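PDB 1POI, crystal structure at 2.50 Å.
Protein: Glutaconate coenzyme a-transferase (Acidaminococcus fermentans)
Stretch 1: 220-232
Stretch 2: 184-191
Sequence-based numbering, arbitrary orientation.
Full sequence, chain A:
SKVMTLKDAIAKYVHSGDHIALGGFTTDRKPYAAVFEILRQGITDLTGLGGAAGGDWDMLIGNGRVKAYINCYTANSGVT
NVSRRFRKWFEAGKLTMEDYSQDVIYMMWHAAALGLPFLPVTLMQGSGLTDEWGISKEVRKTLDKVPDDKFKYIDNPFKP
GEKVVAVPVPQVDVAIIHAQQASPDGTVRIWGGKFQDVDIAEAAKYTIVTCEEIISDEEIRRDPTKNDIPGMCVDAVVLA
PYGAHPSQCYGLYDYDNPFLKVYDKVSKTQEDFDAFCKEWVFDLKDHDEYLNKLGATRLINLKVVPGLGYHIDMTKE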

# COMPACT_ATOMS: atom_id res chain seq x y z
N ILE A 220 -1.58 -12.39 7.76
CA ILE A 220 -2.93 -11.98 7.39
C ILE A 220 -3.65 -11.10 8.42
O ILE A 220 -4.71 -10.52 8.15
CB ILE A 220 -3.78 -13.26 7.03
CG1 ILE A 220 -5.00 -12.88 6.20
CG2 ILE A 220 -4.22 -13.97 8.27
CD1 ILE A 220 -5.47 -14.00 5.29
N ARG A 221 -3.04 -10.98 9.59
CA ARG A 221 -3.62 -10.17 10.64
C ARG A 221 -2.98 -8.80 10.71
O ARG A 221 -3.54 -7.89 11.33
CB ARG A 221 -3.49 -10.88 11.97
CG ARG A 221 -4.41 -12.05 12.07
CD ARG A 221 -3.87 -13.12 12.99
NE ARG A 221 -4.60 -14.36 12.74
CZ ARG A 221 -5.88 -14.53 13.03
NH1 ARG A 221 -6.58 -13.54 13.59
NH2 ARG A 221 -6.50 -15.64 12.67
N ARG A 222 -1.81 -8.65 10.08
CA ARG A 222 -1.08 -7.38 10.04
C ARG A 222 -2.00 -6.20 9.65
O ARG A 222 -1.74 -5.06 10.05
CB ARG A 222 0.11 -7.48 9.08
CG ARG A 222 1.48 -7.58 9.75
CD ARG A 222 1.58 -8.78 10.67
NE ARG A 222 2.84 -8.82 11.43
CZ ARG A 222 4.03 -9.13 10.91
NH1 ARG A 222 4.15 -9.44 9.62
NH2 ARG A 222 5.11 -9.08 11.67
N ASP A 223 -3.02 -6.45 8.85
CA ASP A 223 -3.97 -5.41 8.47
C ASP A 223 -5.36 -6.06 8.46
O ASP A 223 -5.89 -6.43 7.42
CB ASP A 223 -3.63 -4.81 7.11
CG ASP A 223 -4.65 -3.75 6.65
OD1 ASP A 223 -5.62 -3.44 7.37
OD2 ASP A 223 -4.48 -3.22 5.54
N PRO A 224 -6.03 -6.08 9.62
CA PRO A 224 -7.35 -6.67 9.80
C PRO A 224 -8.38 -6.19 8.82
O PRO A 224 -9.30 -6.93 8.50
CB PRO A 224 -7.73 -6.24 11.21
CG PRO A 224 -6.41 -6.11 11.89
CD PRO A 224 -5.62 -5.38 10.86
N THR A 225 -8.20 -4.99 8.29
CA THR A 225 -9.18 -4.40 7.37
C THR A 225 -9.39 -5.15 6.04
O THR A 225 -10.46 -5.04 5.43
CB THR A 225 -8.89 -2.88 7.07
OG1 THR A 225 -7.66 -2.73 6.33
CG2 THR A 225 -8.77 -2.08 8.39
N LYS A 226 -8.40 -5.92 5.61
CA LYS A 226 -8.53 -6.63 4.35
C LYS A 226 -9.18 -8.02 4.45
O LYS A 226 -9.49 -8.64 3.43
CB LYS A 226 -7.15 -6.76 3.71
CG LYS A 226 -6.59 -5.47 3.18
CD LYS A 226 -5.06 -5.49 3.22
CE LYS A 226 -4.42 -4.40 2.35
NZ LYS A 226 -4.93 -3.01 2.63
N ASN A 227 -9.39 -8.52 5.66
CA ASN A 227 -9.97 -9.85 5.80
C ASN A 227 -11.49 -9.83 5.68
O ASN A 227 -12.16 -8.92 6.19
CB ASN A 227 -9.47 -10.46 7.09
CG ASN A 227 -7.96 -10.33 7.22
OD1 ASN A 227 -7.26 -10.17 6.23
ND2 ASN A 227 -7.46 -10.37 8.43
N ASP A 228 -12.05 -10.82 4.98
CA ASP A 228 -13.49 -10.87 4.76
C ASP A 228 -14.25 -11.96 5.53
O ASP A 228 -15.49 -11.91 5.63
CB ASP A 228 -13.76 -11.03 3.27
CG ASP A 228 -13.20 -9.89 2.46
OD1 ASP A 228 -12.01 -9.91 2.11
OD2 ASP A 228 -13.99 -8.99 2.15
N ILE A 229 -13.51 -12.97 5.98
CA ILE A 229 -14.09 -14.08 6.74
C ILE A 229 -13.12 -14.53 7.82
O ILE A 229 -11.91 -14.63 7.57
CB ILE A 229 -14.43 -15.28 5.83
CG1 ILE A 229 -15.39 -14.88 4.72
CG2 ILE A 229 -15.12 -16.38 6.66
CD1 ILE A 229 -15.32 -15.81 3.56
N PRO A 230 -13.62 -14.75 9.05
CA PRO A 230 -12.86 -15.19 10.23
C PRO A 230 -12.64 -16.68 10.10
O PRO A 230 -13.54 -17.39 9.63
CB PRO A 230 -13.84 -14.95 11.38
CG PRO A 230 -14.96 -14.12 10.79
CD PRO A 230 -15.04 -14.56 9.39
N GLY A 231 -11.50 -17.17 10.58
CA GLY A 231 -11.19 -18.58 10.50
C GLY A 231 -12.31 -19.52 10.92
O GLY A 231 -12.59 -20.50 10.23
N MET A 232 -12.97 -19.19 12.04
CA MET A 232 -14.08 -19.97 12.61
C MET A 232 -15.09 -20.50 11.59
O MET A 232 -15.54 -21.64 11.71
CB MET A 232 -14.83 -19.14 13.65
CG MET A 232 -13.99 -18.71 14.84
SD MET A 232 -13.48 -16.97 14.82
CE MET A 232 -15.14 -16.16 14.95
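Stretch 2, residues 184-191: PDGTVRIW

The strongest polar contact is a salt bridge at one end of the interface. Arg-221 NH2 lies 2.6 Å from Asp-185 OD2, which sits at the edge of the guanidinium, near its plane. The CA-to-CB bond of Arg-221 points away from stretch 2, but the extended side chain brings its end back to the acid. The CA-to-CB bond of Asp-185 (chi1 p) points toward stretch 1. Its other oxygen, OD1, accepts from Thr-187 N at 2.9 Å and from Thr-187 OG1 at a very short 2.5 Å. One carboxylate therefore both braces the turn at 185-187 and holds Arg-221.

The backbones run antiparallel. Asn-227 faces Arg-189, Ile-229 faces Val-188, and Gly-231 faces Gly-186. A single beta bridge joins Ile-229 and Val-188, with their CA atoms 5.1 Å apart. Val-188 N donates to Ile-229 O at 3.1 Å, nearly straight at 169°. The return bond, Ile-229 N to Val-188 O at 3.3 Å, is weak. Val-188 O has a better donor in Asp-228 N, at 2.8 Å. Beyond the bridge, a side chain takes over the backbone pairing: Ile-190 N donates to Asp-228 OD1 at 3.0 Å. Val-188 and Arg-189 form the short strand of stretch 2, with phi/psi near -115/134 and -116/113.

Arg-189 has the largest area covered by the other stretch, 126 Å². Its NE donates to Asn-227 OD1 at 3.0 Å, in line with the edge of the guanidinium. Its NH2 makes a weak bond to Ile-220 O at 3.5 Å. Asn-227 ND2 also donates to Ile-220 O, at 2.8 Å, so Asn-227 links Arg-189 to the carbonyl oxygen of Ile-220. Lys-226 CB covers one face of the guanidinium, 3.6 Å from Arg-189 NE. The lysine end leads away, and its NZ forms a salt bridge with Asp-223 OD2 at 3.0 Å.

Packing contacts lie around these polar pairs. Ile-220 CD1 approaches Thr-187 O at 3.5 Å, and Ile-220 CG2 lies 4.1 Å from Thr-187 CB. Ile-229 CB and Val-188 CB meet at 4.0 Å. Thr-187 CA makes a CA-H...O contact with Ile-229 O at 3.5 Å.

The two stretches come closest, CA to CA, at Gly-231 and Gly-186, 3.9 Å apart. Gly-231 CA is 3.1 Å from Asp-185 O. A CB on Gly-231 would clash with that oxygen, and one on Gly-186 would clash with Gly-231 O. At the backbone angles of Gly-186 (97/-4) a CB would also jam against Asp-185 O, which by itself calls for glycine. Together the stretches bury 745 Å².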

# COMPACT_ATOMS: atom_id res chain seq x y z
N PRO A 184 -3.64 -20.60 7.29
CA PRO A 184 -3.88 -21.99 7.65
C PRO A 184 -5.07 -22.12 8.63
O PRO A 184 -5.64 -23.19 8.77
CB PRO A 184 -2.57 -22.41 8.29
CG PRO A 184 -1.59 -21.61 7.53
CD PRO A 184 -2.23 -20.26 7.53
N ASP A 185 -5.43 -21.05 9.33
CA ASP A 185 -6.54 -21.14 10.25
C ASP A 185 -7.86 -20.80 9.63
O ASP A 185 -8.86 -20.67 10.34
CB ASP A 185 -6.31 -20.29 11.51
CG ASP A 185 -6.38 -18.78 11.26
OD1 ASP A 185 -7.03 -18.30 10.30
OD2 ASP A 185 -5.76 -18.06 12.07
N GLY A 186 -7.87 -20.57 8.32
CA GLY A 186 -9.12 -20.27 7.65
C GLY A 186 -9.46 -18.82 7.41
O GLY A 186 -10.51 -18.54 6.80
N THR A 187 -8.64 -17.87 7.88
CA THR A 187 -8.92 -16.47 7.60
C THR A 187 -8.80 -16.27 6.08
O THR A 187 -7.77 -16.62 5.46
CB THR A 187 -7.97 -15.52 8.34
OG1 THR A 187 -7.71 -16.01 9.66
CG2 THR A 187 -8.62 -14.16 8.47
N VAL A 188 -9.85 -15.70 5.50
CA VAL A 188 -9.97 -15.49 4.06
C VAL A 188 -10.02 -14.03 3.59
O VAL A 188 -10.79 -13.22 4.12
CB VAL A 188 -11.23 -16.20 3.55
CG1 VAL A 188 -11.52 -15.87 2.10
CG2 VAL A 188 -11.07 -17.68 3.75
N ARG A 189 -9.22 -13.75 2.56
CA ARG A 189 -9.11 -12.42 1.93
C ARG A 189 -9.60 -12.50 0.48
O ARG A 189 -8.98 -13.17 -0.33
CB ARG A 189 -7.64 -11.99 1.89
CG ARG A 189 -7.29 -10.77 2.71
CD ARG A 189 -5.78 -10.54 2.70
NE ARG A 189 -5.30 -9.89 3.92
CZ ARG A 189 -4.09 -9.36 4.08
NH1 ARG A 189 -3.20 -9.37 3.09
NH2 ARG A 189 -3.73 -8.86 5.26
N ILE A 190 -10.72 -11.84 0.19
CA ILE A 190 -11.27 -11.77 -1.16
C ILE A 190 -11.14 -10.30 -1.68
O ILE A 190 -11.88 -9.42 -1.22
CB ILE A 190 -12.76 -12.08 -1.17
CG1 ILE A 190 -13.04 -13.50 -0.66
CG2 ILE A 190 -13.33 -11.87 -2.59
CD1 ILE A 190 -14.54 -13.83 -0.63
N TRP A 191 -10.22 -10.04 -2.61
CA TRP A 191 -10.07 -8.70 -3.18
C TRP A 191 -11.25 -8.39 -4.15
O TRP A 191 -11.70 -9.27 -4.89
CB TRP A 191 -8.79 -8.61 -3.97
CG TRP A 191 -7.57 -9.17 -3.32
CD1 TRP A 191 -7.36 -9.39 -1.99
CD2 TRP A 191 -6.36 -9.55 -3.98
NE1 TRP A 191 -6.08 -9.88 -1.78
CE2 TRP A 191 -5.45 -9.98 -2.99
CE3 TRP A 191 -5.96 -9.56 -5.32
CZ2 TRP A 191 -4.15 -10.41 -3.29
CZ3 TRP A 191 -4.68 -10.00 -5.62
CH2 TRP A 191 -3.79 -10.42 -4.60